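PDB 3HPD: hydroxyethylthiazole kinase from Pyrococcus horikoshii, which probably phosphorylates the hydroxyl group of 4-methyl-5-beta-hydroxyethylthiazole with ATP, a step in making thiamine diphosphate. Local coordinates for residues Y170-N182 with N252-E264. Residues are numbered along the deposited sequence; the frame is centred on the assembly and turned at random.
Sequences YVSDGRRTFAVYN and NVIRTYAKVREVE
E262 lies across the ring of F178. E262 CG sits over one face, 4.0 Å from the F178 ring centroid, and its CB touches CE1 near the rim. With CG anti to the backbone N (chi1 -162°), the extended chain carries the carboxylate past the ring to R176. R176 grips the E262 carboxylate side-on: R176 NE bonds OE2, and R176 NH2 bonds OE1 at 2.7 Å. Both oxygens are met from above the carboxylate plane. A leucine in place of R176 would probably leave the E262 carboxylate without its paired charge and freer to turn. V260 CG2 lies beside F178 CD1 on the same face of the sheet as E262, and F3 packs edge-to-face with that ring. Strands 177-180 and 260-263 run antiparallel, the latter closing one edge of the mixed sheet of this ribokinase-like fold. A179 and R261 are a hydrogen-bonded pair, with A179 N to R261 O at 2.9 Å. On the other sheet face A179 CB forms a shallow seat for V263 CG2, 3.9 Å away. R261 lays CG and CD along the Y181 ring edge. The N182 amide plugs the turn after helix 251-257: OD1 accepts from K259 N at 2.8 Å, and ND2 donates to Y257 O and E226.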
ATOM      1  N   TYR A 170       1.625  -6.789  27.623  1.00 14.68           N
ATOM      2  CA  TYR A 170       2.288  -7.772  28.470  1.00 15.03           C
ATOM      3  C   TYR A 170       3.094  -8.694  27.569  1.00 14.34           C
ATOM      4  O   TYR A 170       2.614  -9.130  26.521  1.00 15.67           O
ATOM      5  CB  TYR A 170       1.269  -8.575  29.282  1.00 16.49           C
ATOM      6  CG  TYR A 170       0.713  -7.780  30.433  1.00 19.47           C
ATOM      7  CD1 TYR A 170       1.474  -7.558  31.580  1.00 21.49           C
ATOM      8  CD2 TYR A 170      -0.538  -7.176  30.345  1.00 21.89           C
ATOM      9  CE1 TYR A 170       1.001  -6.751  32.610  1.00 22.64           C
ATOM     10  CE2 TYR A 170      -1.016  -6.368  31.362  1.00 23.15           C
ATOM     11  CZ  TYR A 170      -0.242  -6.157  32.491  1.00 24.41           C
ATOM     12  OH  TYR A 170      -0.704  -5.337  33.491  1.00 28.19           O
ATOM     13  N   VAL A 171       4.326  -8.968  27.977  1.00 13.82           N
ATOM     14  CA  VAL A 171       5.222  -9.833  27.219  1.00 14.21           C
ATOM     15  C   VAL A 171       5.786 -10.851  28.191  1.00 13.88           C
ATOM     16  O   VAL A 171       6.245 -10.483  29.272  1.00 13.43           O
ATOM     17  CB  VAL A 171       6.395  -9.030  26.621  1.00 14.96           C
ATOM     18  CG1 VAL A 171       7.130  -9.866  25.582  1.00 15.02           C
ATOM     19  CG2 VAL A 171       5.881  -7.738  26.013  1.00 16.72           C
ATOM     20  N   SER A 172       5.753 -12.124  27.813  1.00 14.11           N
ATOM     21  CA  SER A 172       6.269 -13.172  28.684  1.00 15.71           C
ATOM     22  C   SER A 172       6.846 -14.343  27.905  1.00 17.24           C
ATOM     23  O   SER A 172       6.385 -14.660  26.807  1.00 16.15           O
ATOM     24  CB  SER A 172       5.159 -13.689  29.602  1.00 17.70           C
ATOM     25  OG  SER A 172       5.651 -14.690  30.483  1.00 18.95           O
ATOM     26  N   ASP A 173       7.860 -14.978  28.481  1.00 17.95           N
ATOM     27  CA  ASP A 173       8.478 -16.141  27.861  1.00 20.37           C
ATOM     28  C   ASP A 173       8.107 -17.353  28.706  1.00 21.71           C
ATOM     29  O   ASP A 173       8.646 -18.443  28.527  1.00 22.62           O
ATOM     30  CB  ASP A 173      10.002 -15.982  27.791  1.00 20.31           C
ATOM     31  CG  ASP A 173      10.657 -15.917  29.162  1.00 23.04           C
ATOM     32  OD1 ASP A 173       9.938 -15.921  30.183  1.00 21.28           O
ATOM     33  OD2 ASP A 173      11.904 -15.858  29.213  1.00 22.78           O
ATOM     34  N   GLY A 174       7.172 -17.142  29.629  1.00 22.85           N
ATOM     35  CA  GLY A 174       6.725 -18.216  30.498  1.00 25.83           C
ATOM     36  C   GLY A 174       7.338 -18.165  31.884  1.00 27.18           C
ATOM     37  O   GLY A 174       6.758 -18.674  32.844  1.00 29.21           O
ATOM     38  N   ARG A 175       8.513 -17.555  31.996  1.00 27.00           N
ATOM     39  CA  ARG A 175       9.193 -17.448  33.283  1.00 28.04           C
ATOM     40  C   ARG A 175       9.238 -16.001  33.764  1.00 26.18           C
ATOM     41  O   ARG A 175       8.994 -15.728  34.938  1.00 26.23           O
ATOM     42  CB  ARG A 175      10.619 -17.983  33.173  1.00 29.96           C
ATOM     43  CG  ARG A 175      10.733 -19.364  32.554  1.00 34.85           C
ATOM     44  CD  ARG A 175      12.119 -19.555  31.955  1.00 37.45           C
ATOM     45  NE  ARG A 175      12.564 -18.331  31.289  1.00 40.97           N
ATOM     46  CZ  ARG A 175      13.231 -17.349  31.892  1.00 43.01           C
ATOM     47  NH1 ARG A 175      13.586 -16.267  31.211  1.00 42.05           N
ATOM     48  NH2 ARG A 175      13.567 -17.459  33.172  1.00 43.80           N
ATOM     49  N   ARG A 176       9.569 -15.082  32.857  1.00 23.21           N
ATOM     50  CA  ARG A 176       9.634 -13.657  33.180  1.00 21.28           C
ATOM     51  C   ARG A 176       8.553 -12.917  32.403  1.00 20.51           C
ATOM     52  O   ARG A 176       8.158 -13.339  31.315  1.00 19.00           O
ATOM     53  CB  ARG A 176      10.999 -13.065  32.813  1.00 21.75           C
ATOM     54  CG  ARG A 176      12.169 -13.588  33.622  1.00 25.37           C
ATOM     55  CD  ARG A 176      13.470 -12.919  33.187  1.00 27.28           C
ATOM     56  NE  ARG A 176      13.563 -11.530  33.629  1.00 29.39           N
ATOM     57  CZ  ARG A 176      14.528 -10.692  33.263  1.00 30.56           C
ATOM     58  NH1 ARG A 176      15.485 -11.098  32.442  1.00 31.17           N
ATOM     59  NH2 ARG A 176      14.547  -9.449  33.729  1.00 31.26           N
ATOM     60  N   THR A 177       8.086 -11.805  32.956  1.00 18.31           N
ATOM     61  CA  THR A 177       7.042 -11.026  32.307  1.00 17.27           C
ATOM     62  C   THR A 177       7.295  -9.535  32.459  1.00 16.97           C
ATOM     63  O   THR A 177       7.750  -9.073  33.509  1.00 16.93           O
ATOM     64  CB  THR A 177       5.656 -11.370  32.903  1.00 16.33           C
ATOM     65  OG1 THR A 177       5.378 -12.760  32.694  1.00 16.90           O
ATOM     66  CG2 THR A 177       4.559 -10.542  32.240  1.00 19.33           C
ATOM     67  N   PHE A 178       7.002  -8.789  31.397  1.00 16.15           N
ATOM     68  CA  PHE A 178       7.172  -7.343  31.389  1.00 15.70           C
ATOM     69  C   PHE A 178       5.860  -6.670  31.016  1.00 16.13           C
ATOM     70  O   PHE A 178       5.076  -7.208  30.232  1.00 14.57           O
ATOM     71  CB  PHE A 178       8.239  -6.929  30.373  1.00 18.78           C
ATOM     72  CG  PHE A 178       9.644  -7.189  30.824  1.00 19.24           C
ATOM     73  CD1 PHE A 178      10.327  -6.250  31.593  1.00 20.74           C
ATOM     74  CD2 PHE A 178      10.288  -8.373  30.482  1.00 20.59           C
ATOM     75  CE1 PHE A 178      11.633  -6.487  32.015  1.00 20.91           C
ATOM     76  CE2 PHE A 178      11.595  -8.621  30.900  1.00 22.62           C
ATOM     77  CZ  PHE A 178      12.268  -7.675  31.666  1.00 21.95           C
ATOM     78  N   ALA A 179       5.629  -5.493  31.585  1.00 15.47           N
ATOM     79  CA  ALA A 179       4.436  -4.713  31.294  1.00 16.50           C
ATOM     80  C   ALA A 179       4.906  -3.426  30.630  1.00 16.23           C
ATOM     81  O   ALA A 179       5.824  -2.769  31.122  1.00 14.84           O
ATOM     82  CB  ALA A 179       3.684  -4.396  32.578  1.00 17.27           C
ATOM     83  N   VAL A 180       4.289  -3.079  29.505  1.00 14.06           N
ATOM     84  CA  VAL A 180       4.646  -1.866  28.776  1.00 14.63           C
ATOM     85  C   VAL A 180       3.474  -0.897  28.820  1.00 14.24           C
ATOM     86  O   VAL A 180       2.373  -1.237  28.390  1.00 13.35           O
ATOM     87  CB  VAL A 180       4.984  -2.180  27.305  1.00 15.20           C
ATOM     88  CG1 VAL A 180       5.250  -0.884  26.541  1.00 13.12           C
ATOM     89  CG2 VAL A 180       6.198  -3.095  27.239  1.00 14.90           C
ATOM     90  N   TYR A 181       3.716   0.305  29.334  1.00 14.54           N
ATOM     91  CA  TYR A 181       2.663   1.311  29.460  1.00 15.89           C
ATOM     92  C   TYR A 181       2.684   2.390  28.379  1.00 16.33           C
ATOM     93  O   TYR A 181       1.778   3.225  28.325  1.00 16.52           O
ATOM     94  CB  TYR A 181       2.750   1.980  30.837  1.00 16.75           C
ATOM     95  CG  TYR A 181       2.682   1.004  31.987  1.00 19.15           C
ATOM     96  CD1 TYR A 181       1.469   0.433  32.372  1.00 21.58           C
ATOM     97  CD2 TYR A 181       3.836   0.618  32.664  1.00 22.45           C
ATOM     98  CE1 TYR A 181       1.409  -0.505  33.403  1.00 24.73           C
ATOM     99  CE2 TYR A 181       3.789  -0.318  33.695  1.00 24.96           C
ATOM    100  CZ  TYR A 181       2.573  -0.874  34.058  1.00 24.07           C
ATOM    101  OH  TYR A 181       2.526  -1.806  35.066  1.00 27.99           O
ATOM    102  N   ASN A 182       3.708   2.376  27.529  1.00 14.17           N
ATOM    103  CA  ASN A 182       3.826   3.368  26.462  1.00 15.62           C
ATOM    104  C   ASN A 182       2.805   3.156  25.351  1.00 15.34           C
ATOM    105  O   ASN A 182       2.301   2.047  25.157  1.00 16.00           O
ATOM    106  CB  ASN A 182       5.231   3.344  25.853  1.00 13.98           C
ATOM    107  CG  ASN A 182       6.298   3.785  26.833  1.00 16.13           C
ATOM    108  OD1 ASN A 182       7.127   2.985  27.272  1.00 14.46           O
ATOM    109  ND2 ASN A 182       6.280   5.068  27.188  1.00 14.39           N
ATOM    110  N   ASN A 252      18.326   9.232  24.828  1.00 16.86           N
ATOM    111  CA  ASN A 252      17.714  10.238  25.690  1.00 17.35           C
ATOM    112  C   ASN A 252      16.195  10.137  25.711  1.00 16.36           C
ATOM    113  O   ASN A 252      15.576  10.233  26.768  1.00 16.56           O
ATOM    114  CB  ASN A 252      18.118  11.647  25.250  1.00 20.12           C
ATOM    115  CG  ASN A 252      17.684  12.710  26.248  1.00 24.18           C
ATOM    116  OD1 ASN A 252      18.243  12.816  27.340  1.00 27.85           O
ATOM    117  ND2 ASN A 252      16.677  13.490  25.883  1.00 26.02           N
ATOM    118  N   VAL A 253      15.593   9.948  24.540  1.00 15.76           N
ATOM    119  CA  VAL A 253      14.138   9.843  24.455  1.00 13.88           C
ATOM    120  C   VAL A 253      13.639   8.613  25.208  1.00 13.67           C
ATOM    121  O   VAL A 253      12.646   8.681  25.930  1.00 14.30           O
ATOM    122  CB  VAL A 253      13.670   9.777  22.983  1.00 13.78           C
ATOM    123  CG1 VAL A 253      12.144   9.704  22.919  1.00 13.30           C
ATOM    124  CG2 VAL A 253      14.174  10.997  22.233  1.00 13.46           C
ATOM    125  N   ILE A 254      14.334   7.492  25.055  1.00 13.23           N
ATOM    126  CA  ILE A 254      13.942   6.269  25.748  1.00 13.70           C
ATOM    127  C   ILE A 254      14.070   6.473  27.257  1.00 14.06           C
ATOM    128  O   ILE A 254      13.188   6.097  28.024  1.00 13.66           O
ATOM    129  CB  ILE A 254      14.823   5.079  25.313  1.00 13.83           C
ATOM    130  CG1 ILE A 254      14.528   4.730  23.853  1.00 15.70           C
ATOM    131  CG2 ILE A 254      14.574   3.876  26.218  1.00 14.33           C
ATOM    132  CD1 ILE A 254      15.407   3.637  23.284  1.00 18.74           C
ATOM    133  N   ARG A 255      15.173   7.088  27.672  1.00 15.55           N
ATOM    134  CA  ARG A 255      15.420   7.347  29.087  1.00 17.66           C
ATOM    135  C   ARG A 255      14.331   8.212  29.716  1.00 17.92           C
ATOM    136  O   ARG A 255      13.896   7.959  30.840  1.00 17.68           O
ATOM    137  CB  ARG A 255      16.778   8.035  29.255  1.00 20.40           C
ATOM    138  CG  ARG A 255      16.978   8.729  30.592  1.00 26.33           C
ATOM    139  CD  ARG A 255      18.423   9.173  30.732  1.00 29.15           C
ATOM    140  NE  ARG A 255      19.312   8.032  30.546  1.00 31.48           N
ATOM    141  CZ  ARG A 255      20.250   7.952  29.609  1.00 32.66           C
ATOM    142  NH1 ARG A 255      20.439   8.955  28.761  1.00 33.11           N
ATOM    143  NH2 ARG A 255      20.986   6.854  29.510  1.00 33.64           N
ATOM    144  N   THR A 256      13.892   9.226  28.980  1.00 16.61           N
ATOM    145  CA  THR A 256      12.878  10.147  29.471  1.00 15.97           C
ATOM    146  C   THR A 256      11.416   9.741  29.258  1.00 16.92           C
ATOM    147  O   THR A 256      10.544  10.188  30.004  1.00 15.36           O
ATOM    148  CB  THR A 256      13.087  11.555  28.867  1.00 16.81           C
ATOM    149  OG1 THR A 256      13.160  11.461  27.439  1.00 18.21           O
ATOM    150  CG2 THR A 256      14.378  12.174  29.388  1.00 17.38           C
ATOM    151  N   TYR A 257      11.143   8.895  28.265  1.00 14.19           N
ATOM    152  CA  TYR A 257       9.764   8.483  27.986  1.00 14.76           C
ATOM    153  C   TYR A 257       9.366   7.046  28.311  1.00 14.33           C
ATOM    154  O   TYR A 257       8.183   6.760  28.484  1.00 13.54           O
ATOM    155  CB  TYR A 257       9.413   8.731  26.514  1.00 13.41           C
ATOM    156  CG  TYR A 257       9.030  10.152  26.179  1.00 13.29           C
ATOM    157  CD1 TYR A 257      10.000  11.136  26.000  1.00 13.14           C
ATOM    158  CD2 TYR A 257       7.689  10.512  26.028  1.00 13.51           C
ATOM    159  CE1 TYR A 257       9.649  12.443  25.676  1.00 12.76           C
ATOM    160  CE2 TYR A 257       7.325  11.821  25.705  1.00 13.64           C
ATOM    161  CZ  TYR A 257       8.311  12.779  25.530  1.00 12.81           C
ATOM    162  OH  TYR A 257       7.959  14.065  25.195  1.00 13.01           O
ATOM    163  N   ALA A 258      10.334   6.141  28.385  1.00 14.35           N
ATOM    164  CA  ALA A 258      10.021   4.741  28.650  1.00 14.81           C
ATOM    165  C   ALA A 258       9.208   4.486  29.917  1.00 16.12           C
ATOM    166  O   ALA A 258       9.523   4.996  30.992  1.00 15.69           O
ATOM    167  CB  ALA A 258      11.314   3.914  28.686  1.00 15.28           C
ATOM    168  N   LYS A 259       8.147   3.697  29.764  1.00 15.07           N
ATOM    169  CA  LYS A 259       7.278   3.307  30.870  1.00 17.31           C
ATOM    170  C   LYS A 259       7.166   1.790  30.765  1.00 16.88           C
ATOM    171  O   LYS A 259       6.296   1.269  30.067  1.00 17.11           O
ATOM    172  CB  LYS A 259       5.889   3.936  30.731  1.00 18.66           C
ATOM    173  CG  LYS A 259       5.877   5.453  30.697  1.00 23.45           C
ATOM    174  CD  LYS A 259       4.447   5.978  30.731  1.00 29.86           C
ATOM    175  CE  LYS A 259       4.398   7.494  30.621  1.00 30.65           C
ATOM    176  NZ  LYS A 259       5.262   8.153  31.637  1.00 35.73           N
ATOM    177  N   VAL A 260       8.060   1.086  31.451  1.00 16.10           N
ATOM    178  CA  VAL A 260       8.083  -0.369  31.409  1.00 16.15           C
ATOM    179  C   VAL A 260       8.603  -0.933  32.726  1.00 17.84           C
ATOM    180  O   VAL A 260       9.467  -0.337  33.363  1.00 16.87           O
ATOM    181  CB  VAL A 260       8.989  -0.862  30.249  1.00 16.11           C
ATOM    182  CG1 VAL A 260      10.364  -0.220  30.355  1.00 17.84           C
ATOM    183  CG2 VAL A 260       9.115  -2.379  30.281  1.00 16.83           C
ATOM    184  N   ARG A 261       8.080  -2.084  33.130  1.00 18.39           N
ATOM    185  CA  ARG A 261       8.512  -2.704  34.374  1.00 21.68           C
ATOM    186  C   ARG A 261       8.403  -4.218  34.306  1.00 22.16           C
ATOM    187  O   ARG A 261       7.579  -4.758  33.566  1.00 20.20           O
ATOM    188  CB  ARG A 261       7.667  -2.190  35.543  1.00 24.81           C
ATOM    189  CG  ARG A 261       6.167  -2.412  35.377  1.00 30.87           C
ATOM    190  CD  ARG A 261       5.386  -1.857  36.567  1.00 35.94           C
ATOM    191  NE  ARG A 261       5.508  -2.691  37.761  1.00 39.63           N
ATOM    192  CZ  ARG A 261       4.715  -3.723  38.038  1.00 41.72           C
ATOM    193  NH1 ARG A 261       3.733  -4.049  37.209  1.00 42.47           N
ATOM    194  NH2 ARG A 261       4.907  -4.431  39.143  1.00 42.88           N
ATOM    195  N   GLU A 262       9.247  -4.904  35.071  1.00 22.47           N
ATOM    196  CA  GLU A 262       9.195  -6.356  35.107  1.00 25.17           C
ATOM    197  C   GLU A 262       8.144  -6.711  36.146  1.00 27.48           C
ATOM    198  O   GLU A 262       8.109  -6.123  37.227  1.00 26.68           O
ATOM    199  CB  GLU A 262      10.539  -6.959  35.509  1.00 25.23           C
ATOM    200  CG  GLU A 262      10.638  -8.428  35.134  1.00 25.72           C
ATOM    201  CD  GLU A 262      11.929  -9.076  35.581  1.00 27.87           C
ATOM    202  OE1 GLU A 262      12.965  -8.381  35.626  1.00 29.47           O
ATOM    203  OE2 GLU A 262      11.905 -10.289  35.871  1.00 29.71           O
ATOM    204  N   VAL A 263       7.291  -7.669  35.813  1.00 29.90           N
ATOM    205  CA  VAL A 263       6.215  -8.085  36.704  1.00 34.46           C
ATOM    206  C   VAL A 263       6.543  -9.319  37.539  1.00 37.68           C
ATOM    207  O   VAL A 263       7.421 -10.107  37.189  1.00 37.24           O
ATOM    208  CB  VAL A 263       4.925  -8.350  35.890  1.00 34.77           C
ATOM    209  CG1 VAL A 263       3.857  -8.975  36.772  1.00 36.22           C
ATOM    210  CG2 VAL A 263       4.416  -7.046  35.299  1.00 34.67           C
ATOM    211  N   GLU A 264       5.825  -9.461  38.652  1.00 41.61           N
ATOM    212  CA  GLU A 264       5.983 -10.585  39.571  1.00 44.99           C
ATOM    213  C   GLU A 264       7.308 -10.535  40.322  1.00 46.10           C
ATOM    214  O   GLU A 264       8.084 -11.508  40.211  1.00 47.22           O
ATOM    215  CB  GLU A 264       5.871 -11.904  38.805  1.00 46.84           C
ATOM    216  CG  GLU A 264       4.573 -12.070  38.037  1.00 49.85           C
ATOM    217  CD  GLU A 264       4.635 -13.213  37.047  1.00 51.66           C
ATOM    218  OE1 GLU A 264       4.814 -14.371  37.481  1.00 53.69           O
ATOM    219  OE2 GLU A 264       4.508 -12.955  35.831  1.00 53.18           O
TER
HETATM  220  O   HOH W   1       9.153 -11.544  35.637  1.00 24.28           O